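Long-range contact in SPT6 (Antonospora locustae, PDB 2XP1), which is a transcription elongation factor whose C-terminal tandem SH2 domains enable it to interact with RNA polymerase II: residues P90-I98 with I151-Y159. Residues are numbered along the deposited sequence; the frame is centred on the assembly and turned at random.
Sequences PILRNLKSI and IGVSDMLTY
Asn94, on helix 80-100, reaches into the turn between strands 151-153 and 157-159 and makes a hydrogen bond to the turn: its ND2 donates to Ser154 O at 2.9 Å, with an N-H...O angle of 155°. The amide approaches from above the carbonyl plane, 53° out of it. Asn94 ND2 lies 3.1 Å from Met156 O, the acceptor of Ser154 N; the amide nitrogen thus faces two carbonyl oxygens of the turn, those of Ser154 and Met156. One helical turn earlier, Ile91 adds a CA-H...O contact to Ser154 O, with CA 3.5 Å from the oxygen; its CG1, anti to its own carbonyl carbon (chi1 -68°), packs against the Ser154 carbonyl as well. Replacing Asn94 by a leucine would probably leave Ser154 O without its amide donor and the turn less firmly held.

Carbon-to-carbon contacts lie to either end of this polar centre. Toward the N-terminal end of the segment, Pro90 CB rests 3.5 Å from Asp155 CB. Toward the other end, Ile98 CD1 meets Val153 CG1 tip to tip at 3.8 Å, while Ile98 and Leu157 run past each other in opposite directions. Leu95 crosses Val153 at about a right angle, CD2 to CG1 4.1 Å.

Helix 80-100 runs between the two SH2 domains, and its C-terminal half here lies against the hairpin turn of the antiparallel second sheet. Phe129 of strand 124-129 packs on Leu95 and Ile98, Phe53 on Leu95 and Val153, and Ile167 of helix 167-175 on Leu157.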
loop_
_atom_site.group_PDB
_atom_site.type_symbol
_atom_site.label_atom_id
_atom_site.label_comp_id
_atom_site.label_asym_id
_atom_site.label_seq_id
_atom_site.Cartn_x
_atom_site.Cartn_y
_atom_site.Cartn_z
ATOM N N PRO A 90 -7.320 -8.866 7.959
ATOM C CA PRO A 90 -5.925 -9.168 7.588
ATOM C C PRO A 90 -4.922 -8.639 8.599
ATOM O O PRO A 90 -3.894 -9.268 8.794
ATOM C CB PRO A 90 -5.745 -8.472 6.230
ATOM C CG PRO A 90 -7.145 -8.116 5.769
ATOM C CD PRO A 90 -7.947 -7.935 7.006
ATOM N N ILE A 91 -5.219 -7.506 9.235
ATOM C CA ILE A 91 -4.444 -7.083 10.423
ATOM C C ILE A 91 -4.461 -8.184 11.464
ATOM O O ILE A 91 -3.412 -8.581 11.958
ATOM C CB ILE A 91 -4.872 -5.693 10.996
ATOM C CG1 ILE A 91 -4.495 -4.575 10.003
ATOM C CG2 ILE A 91 -4.171 -5.419 12.265
ATOM C CD1 ILE A 91 -5.023 -3.173 10.351
ATOM N N LEU A 92 -5.639 -8.724 11.772
ATOM C CA LEU A 92 -5.734 -9.776 12.792
ATOM C C LEU A 92 -4.982 -11.027 12.382
ATOM O O LEU A 92 -4.360 -11.684 13.225
ATOM C CB LEU A 92 -7.188 -10.115 13.101
ATOM C CG LEU A 92 -8.043 -8.921 13.521
ATOM C CD1 LEU A 92 -9.503 -9.327 13.755
ATOM C CD2 LEU A 92 -7.465 -8.250 14.762
ATOM N N ARG A 93 -5.048 -11.369 11.096
ATOM C CA ARG A 93 -4.332 -12.523 10.566
ATOM C C ARG A 93 -2.828 -12.305 10.753
ATOM O O ARG A 93 -2.115 -13.166 11.240
ATOM C CB ARG A 93 -4.713 -12.795 9.089
ATOM C CG ARG A 93 -6.048 -13.591 8.903
ATOM C CD ARG A 93 -6.559 -13.580 7.457
ATOM N NE ARG A 93 -7.925 -14.088 7.364
ATOM C CZ ARG A 93 -8.249 -15.317 6.962
ATOM N NH1 ARG A 93 -7.305 -16.185 6.605
ATOM N NH2 ARG A 93 -9.526 -15.685 6.911
ATOM N N ASN A 94 -2.380 -11.112 10.399
ATOM C CA ASN A 94 -1.029 -10.680 10.696
ATOM C C ASN A 94 -0.626 -10.772 12.187
ATOM O O ASN A 94 0.388 -11.383 12.513
ATOM C CB ASN A 94 -0.844 -9.263 10.185
ATOM C CG ASN A 94 0.520 -9.026 9.699
ATOM O OD1 ASN A 94 1.309 -9.957 9.580
ATOM N ND2 ASN A 94 0.835 -7.774 9.413
ATOM N N LEU A 95 -1.414 -10.156 13.079
ATOM C CA LEU A 95 -1.141 -10.219 14.515
ATOM C C LEU A 95 -1.031 -11.659 14.984
ATOM O O LEU A 95 -0.148 -11.973 15.800
ATOM C CB LEU A 95 -2.254 -9.543 15.307
ATOM C CG LEU A 95 -2.349 -8.027 15.226
ATOM C CD1 LEU A 95 -3.570 -7.541 15.986
ATOM C CD2 LEU A 95 -1.097 -7.413 15.810
ATOM N N LYS A 96 -1.925 -12.536 14.496
ATOM C CA LYS A 96 -1.871 -13.951 14.914
ATOM C C LYS A 96 -0.509 -14.598 14.616
ATOM O O LYS A 96 0.065 -15.258 15.486
ATOM C CB LYS A 96 -3.050 -14.806 14.360
ATOM C CG LYS A 96 -2.869 -16.350 14.519
ATOM C CD LYS A 96 -4.102 -17.178 14.086
ATOM C CE LYS A 96 -3.721 -18.647 13.866
ATOM N NZ LYS A 96 -4.133 -19.571 14.978
ATOM N N SER A 97 -0.004 -14.385 13.394
ATOM C CA SER A 97 1.286 -14.971 12.942
ATOM C C SER A 97 2.411 -14.445 13.780
ATOM O O SER A 97 3.265 -15.198 14.223
ATOM C CB SER A 97 1.587 -14.607 11.476
ATOM O OG SER A 97 0.552 -15.052 10.605
ATOM N N ILE A 98 2.389 -13.131 13.987
ATOM C CA ILE A 98 3.428 -12.425 14.701
ATOM C C ILE A 98 3.606 -13.102 16.052
ATOM O O ILE A 98 4.721 -13.497 16.397
ATOM C CB ILE A 98 3.088 -10.911 14.837
ATOM C CG1 ILE A 98 3.385 -10.179 13.521
ATOM C CG2 ILE A 98 3.797 -10.267 16.007
ATOM C CD1 ILE A 98 2.722 -8.768 13.394
ATOM N N ILE A 151 8.763 -1.924 12.866
ATOM C CA ILE A 151 8.092 -2.463 11.724
ATOM C C ILE A 151 6.624 -2.105 11.819
ATOM O O ILE A 151 6.022 -2.259 12.871
ATOM C CB ILE A 151 8.283 -3.997 11.684
ATOM C CG1 ILE A 151 9.770 -4.328 11.525
ATOM C CG2 ILE A 151 7.469 -4.640 10.590
ATOM C CD1 ILE A 151 10.125 -5.797 11.914
ATOM N N GLY A 152 6.025 -1.655 10.723
ATOM C CA GLY A 152 4.585 -1.337 10.727
ATOM C C GLY A 152 3.748 -2.597 10.692
ATOM O O GLY A 152 4.111 -3.575 10.050
ATOM N N VAL A 153 2.620 -2.597 11.378
ATOM C CA VAL A 153 1.741 -3.757 11.312
ATOM C C VAL A 153 0.369 -3.400 10.716
ATOM O O VAL A 153 -0.480 -2.812 11.411
ATOM C CB VAL A 153 1.516 -4.431 12.701
ATOM C CG1 VAL A 153 0.706 -5.645 12.545
ATOM C CG2 VAL A 153 2.846 -4.782 13.389
ATOM N N SER A 154 0.160 -3.825 9.474
ATOM C CA SER A 154 -1.059 -3.596 8.731
ATOM C C SER A 154 -1.453 -4.990 8.217
ATOM O O SER A 154 -1.418 -5.950 8.990
ATOM C CB SER A 154 -0.762 -2.618 7.589
ATOM O OG SER A 154 0.380 -3.102 6.833
ATOM N N ASP A 155 -1.799 -5.152 6.939
ATOM C CA ASP A 155 -1.985 -6.527 6.449
ATOM C C ASP A 155 -0.648 -7.171 6.177
ATOM O O ASP A 155 -0.516 -8.399 6.036
ATOM C CB ASP A 155 -2.914 -6.611 5.238
ATOM C CG ASP A 155 -2.338 -5.979 4.009
ATOM O OD1 ASP A 155 -2.393 -6.633 2.943
ATOM O OD2 ASP A 155 -1.852 -4.829 4.104
ATOM N N MET A 156 0.358 -6.317 6.116
ATOM C CA MET A 156 1.697 -6.758 5.885
ATOM C C MET A 156 2.525 -6.206 6.985
ATOM O O MET A 156 2.062 -5.436 7.795
ATOM C CB MET A 156 2.230 -6.258 4.527
ATOM C CG MET A 156 1.359 -6.626 3.356
ATOM S SD MET A 156 1.385 -8.367 2.865
ATOM C CE MET A 156 2.950 -8.549 2.061
ATOM N N LEU A 157 3.763 -6.642 6.999
ATOM C CA LEU A 157 4.795 -6.047 7.797
ATOM C C LEU A 157 5.525 -5.078 6.886
ATOM O O LEU A 157 5.929 -5.453 5.761
ATOM C CB LEU A 157 5.739 -7.141 8.294
ATOM C CG LEU A 157 5.036 -8.136 9.234
ATOM C CD1 LEU A 157 5.953 -9.243 9.800
ATOM C CD2 LEU A 157 4.519 -7.335 10.382
ATOM N N THR A 158 5.684 -3.832 7.358
ATOM C CA THR A 158 6.355 -2.819 6.556
ATOM C C THR A 158 7.576 -2.291 7.275
ATOM O O THR A 158 7.556 -2.041 8.467
ATOM C CB THR A 158 5.402 -1.716 6.150
ATOM O OG1 THR A 158 4.539 -1.435 7.256
ATOM C CG2 THR A 158 4.557 -2.212 5.039
ATOM N N TYR A 159 8.658 -2.175 6.533
ATOM C CA TYR A 159 9.939 -1.842 7.078
ATOM C C TYR A 159 10.601 -0.920 6.052
ATOM O O TYR A 159 11.066 -1.372 4.993
ATOM C CB TYR A 159 10.743 -3.133 7.302
ATOM C CG TYR A 159 12.224 -2.910 7.528
ATOM C CD1 TYR A 159 12.712 -2.624 8.797
ATOM C CD2 TYR A 159 13.132 -2.962 6.477
ATOM C CE1 TYR A 159 14.070 -2.408 9.021
ATOM C CE2 TYR A 159 14.510 -2.740 6.701
ATOM C CZ TYR A 159 14.955 -2.469 7.980
ATOM O OH TYR A 159 16.287 -2.253 8.223
#